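PDB 2OHW: YueI protein from Bacillus subtilis, which is of unknown function and belongs to the DUF1694 family, folding as a single compact alpha/beta chain around a four-stranded mixed sheet. Local coordinates for residues His27-Ser32 with Thr102-Val107; Arg34-Leu39 with Asp111-Arg116. All blocks are in the same frame, centred on the assembly; numbering follows the deposited sequence.

Contact 1 (His27-Ser32 with Thr102-Val107)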
ATOM      1  N   HIS A  27       2.414  -4.399  10.723  1.00 20.18           N
ATOM      2  CA  HIS A  27       1.121  -3.867  11.136  1.00 20.43           C
ATOM      3  C   HIS A  27       0.665  -2.661  10.310  1.00 19.44           C
ATOM      4  O   HIS A  27      -0.536  -2.423  10.193  1.00 20.25           O
ATOM      5  CB  HIS A  27       1.110  -3.546  12.628  1.00 21.72           C
ATOM      6  CG  HIS A  27       1.277  -4.754  13.504  1.00 24.94           C
ATOM      7  ND1 HIS A  27       2.105  -4.766  14.606  1.00 28.51           N
ATOM      8  CD2 HIS A  27       0.719  -5.986  13.439  1.00 28.78           C
ATOM      9  CE1 HIS A  27       2.048  -5.953  15.184  1.00 29.37           C
ATOM     10  NE2 HIS A  27       1.216  -6.714  14.494  1.00 30.03           N
ATOM     11  N   LEU A  28       1.613  -1.905   9.749  1.00 17.32           N
ATOM     12  CA  LEU A  28       1.279  -0.793   8.847  1.00 15.70           C
ATOM     13  C   LEU A  28       1.029  -1.274   7.406  1.00 15.00           C
ATOM     14  O   LEU A  28       0.036  -0.884   6.772  1.00 14.84           O
ATOM     15  CB  LEU A  28       2.366   0.287   8.865  1.00 16.49           C
ATOM     16  CG  LEU A  28       2.188   1.466   7.885  1.00 17.01           C
ATOM     17  CD1 LEU A  28       0.913   2.251   8.102  1.00 18.13           C
ATOM     18  CD2 LEU A  28       3.393   2.405   7.975  1.00 16.55           C
ATOM     19  N   PHE A  29       1.948  -2.100   6.900  1.00 14.90           N
ATOM     20  CA  PHE A  29       1.978  -2.463   5.486  1.00 15.02           C
ATOM     21  C   PHE A  29       1.256  -3.762   5.117  1.00 15.90           C
ATOM     22  O   PHE A  29       1.677  -4.486   4.198  1.00 15.90           O
ATOM     23  CB  PHE A  29       3.424  -2.469   4.979  1.00 14.98           C
ATOM     24  CG  PHE A  29       4.075  -1.105   5.008  1.00 13.92           C
ATOM     25  CD1 PHE A  29       3.694  -0.122   4.094  1.00 13.78           C
ATOM     26  CD2 PHE A  29       5.070  -0.816   5.926  1.00 15.42           C
ATOM     27  CE1 PHE A  29       4.297   1.145   4.125  1.00 13.78           C
ATOM     28  CE2 PHE A  29       5.684   0.438   5.952  1.00 14.48           C
ATOM     29  CZ  PHE A  29       5.292   1.420   5.059  1.00 13.63           C
ATOM     30  N   LEU A  30       0.158  -4.035   5.825  1.00 16.00           N
ATOM     31  CA  LEU A  30      -0.712  -5.183   5.511  1.00 16.28           C
ATOM     32  C   LEU A  30       0.056  -6.503   5.510  1.00 16.55           C
ATOM     33  O   LEU A  30      -0.220  -7.403   4.707  1.00 16.82           O
ATOM     34  CB  LEU A  30      -1.436  -4.971   4.169  1.00 16.47           C
ATOM     35  CG  LEU A  30      -2.376  -3.764   4.100  1.00 16.89           C
ATOM     36  CD1 LEU A  30      -2.903  -3.562   2.673  1.00 17.66           C
ATOM     37  CD2 LEU A  30      -3.525  -3.924   5.078  1.00 18.04           C
ATOM     38  N   GLY A  31       1.008  -6.598   6.434  1.00 16.99           N
ATOM     39  CA  GLY A  31       1.779  -7.821   6.653  1.00 18.02           C
ATOM     40  C   GLY A  31       3.169  -7.808   6.049  1.00 19.40           C
ATOM     41  O   GLY A  31       3.978  -8.681   6.373  1.00 20.63           O
ATOM     42  N   SER A  32       3.457  -6.833   5.178  1.00 19.23           N
ATOM     43  CA  SER A  32       4.768  -6.747   4.526  1.00 19.36           C
ATOM     44  C   SER A  32       5.787  -5.960   5.342  1.00 19.09           C
ATOM     45  O   SER A  32       5.432  -5.069   6.126  1.00 19.60           O
ATOM     46  CB  SER A  32       4.637  -6.092   3.145  1.00 19.33           C
ATOM     47  OG  SER A  32       5.907  -6.020   2.499  1.00 20.36           O
ATOM     48  N   THR A 102      -4.900   0.140  10.129  1.00 20.76           N
ATOM     49  CA  THR A 102      -3.891   0.791   9.316  1.00 18.48           C
ATOM     50  C   THR A 102      -4.596   1.728   8.352  1.00 17.35           C
ATOM     51  O   THR A 102      -5.656   1.397   7.846  1.00 17.33           O
ATOM     52  CB  THR A 102      -3.017  -0.219   8.519  1.00 18.48           C
ATOM     53  OG1 THR A 102      -2.158   0.513   7.638  1.00 16.79           O
ATOM     54  CG2 THR A 102      -3.869  -1.163   7.649  1.00 17.97           C
ATOM     55  N   PRO A 103      -3.992   2.891   8.069  1.00 15.98           N
ATOM     56  CA  PRO A 103      -4.607   3.807   7.107  1.00 15.77           C
ATOM     57  C   PRO A 103      -4.348   3.391   5.661  1.00 15.58           C
ATOM     58  O   PRO A 103      -4.857   4.031   4.755  1.00 15.41           O
ATOM     59  CB  PRO A 103      -3.873   5.122   7.384  1.00 16.95           C
ATOM     60  CG  PRO A 103      -2.520   4.690   7.828  1.00 16.41           C
ATOM     61  CD  PRO A 103      -2.739   3.437   8.625  1.00 16.74           C
ATOM     62  N   LEU A 104      -3.538   2.355   5.444  1.00 14.48           N
ATOM     63  CA  LEU A 104      -3.199   1.927   4.073  1.00 14.39           C
ATOM     64  C   LEU A 104      -4.295   1.045   3.503  1.00 14.78           C
ATOM     65  O   LEU A 104      -4.774   0.128   4.180  1.00 15.63           O
ATOM     66  CB  LEU A 104      -1.823   1.240   4.030  1.00 14.28           C
ATOM     67  CG  LEU A 104      -0.705   2.189   4.497  1.00 14.57           C
ATOM     68  CD1 LEU A 104       0.633   1.542   4.309  1.00 15.83           C
ATOM     69  CD2 LEU A 104      -0.752   3.545   3.777  1.00 16.26           C
ATOM     70  N   GLY A 105      -4.668   1.308   2.253  1.00 13.98           N
ATOM     71  CA  GLY A 105      -5.710   0.563   1.541  1.00 13.74           C
ATOM     72  C   GLY A 105      -5.145  -0.518   0.645  1.00 14.11           C
ATOM     73  O   GLY A 105      -5.699  -1.605   0.548  1.00 14.34           O
ATOM     74  N   ILE A 106      -4.034  -0.216  -0.014  1.00 14.45           N
ATOM     75  CA  ILE A 106      -3.403  -1.142  -0.943  1.00 14.64           C
ATOM     76  C   ILE A 106      -1.907  -1.047  -0.730  1.00 13.64           C
ATOM     77  O   ILE A 106      -1.381   0.058  -0.492  1.00 13.78           O
ATOM     78  CB  ILE A 106      -3.784  -0.791  -2.412  1.00 15.51           C
ATOM     79  CG1 ILE A 106      -5.123  -1.456  -2.755  1.00 17.53           C
ATOM     80  CG2 ILE A 106      -2.654  -1.090  -3.389  1.00 20.34           C
ATOM     81  CD1 ILE A 106      -5.702  -1.020  -4.059  1.00 21.64           C
ATOM     82  N   VAL A 107      -1.240  -2.200  -0.738  1.00 13.04           N
ATOM     83  CA  VAL A 107       0.226  -2.250  -0.713  1.00 13.35           C
ATOM     84  C   VAL A 107       0.668  -3.210  -1.807  1.00 14.08           C
ATOM     85  O   VAL A 107       0.187  -4.340  -1.867  1.00 14.57           O
ATOM     86  CB  VAL A 107       0.762  -2.750   0.650  1.00 13.67           C
ATOM     87  CG1 VAL A 107       2.273  -2.947   0.617  1.00 13.95           C
ATOM     88  CG2 VAL A 107       0.386  -1.782   1.774  1.00 15.13           C
TER
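Thr102 OG1 takes part in two hydrogen bonds, one given and one received. It donates to Leu28 O at 2.7 Å, arriving in the carbonyl plane on a lone pair. It accepts from Leu104 N along a nearly straight line, with an N-H...O angle of 169°. This second bond closes an ST turn. OG1 lies anti to the backbone N (chi1 174°), so it serves both partners, and CG2 is left in the crowded position between N and the carbonyl carbon. There CG2 meets Leu30 CD2 at 3.8 Å, the two side chains crossing at about a right angle. The contact joins the end of helix 22-28 to the chain leading into strand 104-110. Gly105 and Ile106, facing Leu41, form a classic beta bulge. Past the helix, a type I' beta turn runs from Phe29 to Ser32. Leu30 takes a left-handed backbone conformation, and its side chain is directed at the strand. Leu104 CD1 lies 3.5 Å from Leu28 O, beside the bonded carbonyl. It touches Phe29 CD1 at 3.5 Å, obliquely to the ring, and Leu28 CD1 at 3.9 Å. Leu28 CD2 sits over one face of the Phe29 ring, near its rim. Leu30 and Val107 run antiparallel alongside each other, Leu30 CD1 3.8 Å from Val107 CG2. Tyr10 of helix 5-12 touches both Leu28 and Phe29, and Leu30 reaches Leu68 and Asn70 of strand 65-70.

Contact 2 (Arg34-Leu39 with Asp111-Arg116)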
ATOM      1  N   ARG A  34       8.805  -3.139   5.413  1.00 16.15           N
ATOM      2  CA  ARG A  34       9.025  -1.921   4.626  1.00 16.54           C
ATOM      3  C   ARG A  34       9.994  -2.159   3.458  1.00 16.60           C
ATOM      4  O   ARG A  34       9.834  -1.580   2.373  1.00 16.43           O
ATOM      5  CB  ARG A  34       9.540  -0.799   5.525  1.00 16.65           C
ATOM      6  CG  ARG A  34       9.943   0.461   4.794  1.00 15.93           C
ATOM      7  CD  ARG A  34       8.752   1.144   4.123  1.00 15.76           C
ATOM      8  NE  ARG A  34       9.153   2.398   3.482  1.00 16.98           N
ATOM      9  CZ  ARG A  34       9.807   2.461   2.329  1.00 17.97           C
ATOM     10  NH1 ARG A  34      10.122   3.646   1.816  1.00 17.20           N
ATOM     11  NH2 ARG A  34      10.141   1.342   1.685  1.00 16.61           N
ATOM     12  N   GLU A  35      11.003  -3.008   3.671  1.00 17.03           N
ATOM     13  CA  GLU A  35      12.001  -3.241   2.631  1.00 18.19           C
ATOM     14  C   GLU A  35      11.420  -3.897   1.375  1.00 17.07           C
ATOM     15  O   GLU A  35      12.064  -3.874   0.327  1.00 17.08           O
ATOM     16  CB  GLU A  35      13.174  -4.090   3.169  1.00 18.28           C
ATOM     17  CG  GLU A  35      12.820  -5.523   3.488  1.00 20.67           C
ATOM     18  CD  GLU A  35      13.976  -6.295   4.106  1.00 22.76           C
ATOM     19  OE1 GLU A  35      14.953  -5.659   4.547  1.00 28.04           O
ATOM     20  OE2 GLU A  35      13.890  -7.538   4.150  1.00 28.90           O
ATOM     21  N   ARG A  36      10.226  -4.485   1.490  1.00 16.71           N
ATOM     22  CA  ARG A  36       9.602  -5.155   0.349  1.00 16.59           C
ATOM     23  C   ARG A  36       8.535  -4.299  -0.362  1.00 16.31           C
ATOM     24  O   ARG A  36       8.012  -4.676  -1.418  1.00 15.49           O
ATOM     25  CB  ARG A  36       9.036  -6.506   0.792  1.00 17.76           C
ATOM     26  CG  ARG A  36      10.122  -7.445   1.431  1.00 19.34           C
ATOM     27  CD  ARG A  36       9.900  -8.891   1.073  1.00 25.12           C
ATOM     28  NE  ARG A  36      10.687  -9.900   1.813  1.00 27.81           N
ATOM     29  CZ  ARG A  36      11.918  -9.787   2.325  1.00 32.97           C
ATOM     30  NH1 ARG A  36      12.638  -8.679   2.210  1.00 35.20           N
ATOM     31  NH2 ARG A  36      12.448 -10.828   2.965  1.00 35.28           N
ATOM     32  N   VAL A  37       8.233  -3.133   0.197  1.00 16.17           N
ATOM     33  CA  VAL A  37       7.146  -2.328  -0.343  1.00 15.80           C
ATOM     34  C   VAL A  37       7.591  -1.589  -1.600  1.00 16.30           C
ATOM     35  O   VAL A  37       8.625  -0.905  -1.600  1.00 15.67           O
ATOM     36  CB  VAL A  37       6.595  -1.343   0.705  1.00 15.29           C
ATOM     37  CG1 VAL A  37       5.504  -0.481   0.092  1.00 16.15           C
ATOM     38  CG2 VAL A  37       6.051  -2.104   1.933  1.00 15.01           C
ATOM     39  N   VAL A  38       6.791  -1.724  -2.658  1.00 15.94           N
ATOM     40  CA  VAL A  38       6.987  -1.026  -3.916  1.00 16.75           C
ATOM     41  C   VAL A  38       6.120   0.236  -3.985  1.00 16.25           C
ATOM     42  O   VAL A  38       6.567   1.269  -4.473  1.00 16.93           O
ATOM     43  CB  VAL A  38       6.653  -1.968  -5.109  1.00 17.24           C
ATOM     44  CG1 VAL A  38       6.685  -1.225  -6.425  1.00 20.29           C
ATOM     45  CG2 VAL A  38       7.637  -3.145  -5.143  1.00 19.13           C
ATOM     46  N   LEU A  39       4.887   0.161  -3.487  1.00 15.85           N
ATOM     47  CA  LEU A  39       3.982   1.308  -3.508  1.00 16.18           C
ATOM     48  C   LEU A  39       2.887   1.055  -2.490  1.00 16.08           C
ATOM     49  O   LEU A  39       2.459  -0.085  -2.285  1.00 15.71           O
ATOM     50  CB  LEU A  39       3.375   1.500  -4.896  1.00 17.52           C
ATOM     51  CG  LEU A  39       2.683   2.841  -5.222  1.00 19.14           C
ATOM     52  CD1 LEU A  39       3.728   3.924  -5.545  1.00 22.33           C
ATOM     53  CD2 LEU A  39       1.805   2.624  -6.428  1.00 21.90           C
ATOM     54  N   ASP A 111       8.502  -9.967  -3.418  1.00 22.85           N
ATOM     55  CA  ASP A 111       8.774 -11.172  -2.627  1.00 24.29           C
ATOM     56  C   ASP A 111      10.190 -11.158  -2.036  1.00 25.08           C
ATOM     57  O   ASP A 111      10.552 -12.048  -1.253  1.00 26.17           O
ATOM     58  CB  ASP A 111       8.509 -12.446  -3.446  1.00 25.73           C
ATOM     59  CG  ASP A 111       9.461 -12.603  -4.606  1.00 27.58           C
ATOM     60  OD1 ASP A 111      10.054 -11.599  -5.034  1.00 32.15           O
ATOM     61  OD2 ASP A 111       9.616 -13.745  -5.102  1.00 33.04           O
ATOM     62  N   ILE A 112      10.971 -10.142  -2.410  1.00 24.70           N
ATOM     63  CA  ILE A 112      12.310  -9.904  -1.863  1.00 24.62           C
ATOM     64  C   ILE A 112      12.509  -8.425  -1.514  1.00 24.23           C
ATOM     65  O   ILE A 112      11.685  -7.579  -1.859  1.00 23.29           O
ATOM     66  CB  ILE A 112      13.402 -10.328  -2.871  1.00 24.41           C
ATOM     67  CG1 ILE A 112      13.315  -9.479  -4.148  1.00 24.24           C
ATOM     68  CG2 ILE A 112      13.294 -11.826  -3.176  1.00 24.45           C
ATOM     69  CD1 ILE A 112      14.428  -9.745  -5.174  1.00 26.11           C
ATOM     70  N   ALA A 113      13.613  -8.122  -0.836  1.00 24.41           N
ATOM     71  CA  ALA A 113      13.948  -6.753  -0.467  1.00 24.50           C
ATOM     72  C   ALA A 113      14.274  -5.935  -1.707  1.00 24.69           C
ATOM     73  O   ALA A 113      15.170  -6.296  -2.476  1.00 25.83           O
ATOM     74  CB  ALA A 113      15.120  -6.747   0.512  1.00 25.01           C
ATOM     75  N   VAL A 114      13.535  -4.846  -1.906  1.00 23.52           N
ATOM     76  CA  VAL A 114      13.768  -3.910  -3.010  1.00 23.17           C
ATOM     77  C   VAL A 114      14.274  -2.551  -2.510  1.00 23.47           C
ATOM     78  O   VAL A 114      14.841  -1.766  -3.282  1.00 23.77           O
ATOM     79  CB  VAL A 114      12.513  -3.735  -3.907  1.00 23.56           C
ATOM     80  CG1 VAL A 114      12.222  -5.032  -4.658  1.00 22.93           C
ATOM     81  CG2 VAL A 114      11.298  -3.312  -3.090  1.00 22.37           C
ATOM     82  N   ASN A 115      14.076  -2.291  -1.217  1.00 23.05           N
ATOM     83  CA  ASN A 115      14.569  -1.068  -0.560  1.00 23.06           C
ATOM     84  C   ASN A 115      14.278   0.198  -1.352  1.00 22.99           C
ATOM     85  O   ASN A 115      15.190   0.970  -1.706  1.00 21.72           O
ATOM     86  CB  ASN A 115      16.070  -1.181  -0.255  1.00 24.21           C
ATOM     87  CG  ASN A 115      16.394  -2.342   0.653  1.00 25.55           C
ATOM     88  OD1 ASN A 115      17.088  -3.272   0.246  1.00 30.60           O
ATOM     89  ND2 ASN A 115      15.917  -2.286   1.892  1.00 28.29           N
ATOM     90  N   ARG A 116      13.004   0.414  -1.658  1.00 21.79           N
ATOM     91  CA  ARG A 116      12.643   1.610  -2.403  1.00 22.09           C
ATOM     92  C   ARG A 116      12.373   2.786  -1.479  1.00 21.25           C
ATOM     93  O   ARG A 116      11.628   2.661  -0.521  1.00 19.95           O
ATOM     94  CB  ARG A 116      11.486   1.344  -3.359  1.00 23.01           C
ATOM     95  CG  ARG A 116      12.071   0.956  -4.708  1.00 26.65           C
ATOM     96  CD  ARG A 116      11.262   1.435  -5.849  1.00 29.68           C
ATOM     97  NE  ARG A 116      11.078   0.313  -6.747  1.00 32.82           N
ATOM     98  CZ  ARG A 116      10.028   0.136  -7.528  1.00 33.76           C
ATOM     99  NH1 ARG A 116       9.051   1.035  -7.550  1.00 34.70           N
ATOM    100  NH2 ARG A 116       9.972  -0.942  -8.294  1.00 34.28           N
TER
HETATM  101  O   HOH W   1      10.953  -0.930  -0.270  1.00 15.50           O
HETATM  102  O   HOH W   2       8.102   3.151  -6.009  1.00 29.75           O
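The guanidinium of Arg34 meets the carbonyl of Arg116 end-on and in plane. NH1 and NH2 of Arg34 both donate to Arg116 O, at 2.9 Å and 3.0 Å, and the oxygen is only 4° out of the guanidinium plane. The chain of Arg34 starts with CG anti to the backbone N and bends at chi2 (65°), which turns its tip to this oxygen. Met15 O holds NE of the same group. The side chain of Arg116 bends at chi2 and chi3 and runs beside Val38, pointing the same way. Val38 CG1 lies over one face of the Arg116 guanidinium, 3.5 Å from NH1. That nitrogen bonds water 2 in plane and forms a salt bridge with Glu58 of helix 53-60. Arg36 lays its guanidinium face over Ile112 CA. Its NH1 makes a salt bridge to Glu35 OE2 at 2.6 Å, while the carboxylate packs on Ala113 CB. The backbone just before strand 37-42 is hydrogen-bonded to the loop that follows strand 104-110. Glu35 O accepts from Val114 N at 2.8 Å and from Asn115 N at 3.0 Å. Water 1 donates to Arg34 O and Val37 O and accepts from Arg116 N. Much of the polar linkage uses the backbone of the loop, with Arg116 adding its charged side chain. The positive charge of Arg34 would probably polarise the Arg116 carbonyl that it grips twice.

Contact 1 is buried near the centre of the chain, while contact 2 is partly exposed, with several loop residues at the surface. Both reach the same sheet, where strands 37-42 and 104-110 are neighbours. The four segments alternate along the chain. Contact 1 is mostly apolar and has one hydrogen bond between its segments. Contact 2 relies on arginine side chains, backbone N-H and C=O groups and bound water, with apolar packing in a smaller part. They touch most closely at Phe29, whose CZ packs 3.6 Å from Arg34 CD and whose CD1 packs on Val37 CG2. The apolar core around the helix end therefore continues into the aliphatic part of the arginine that grips the outer loop.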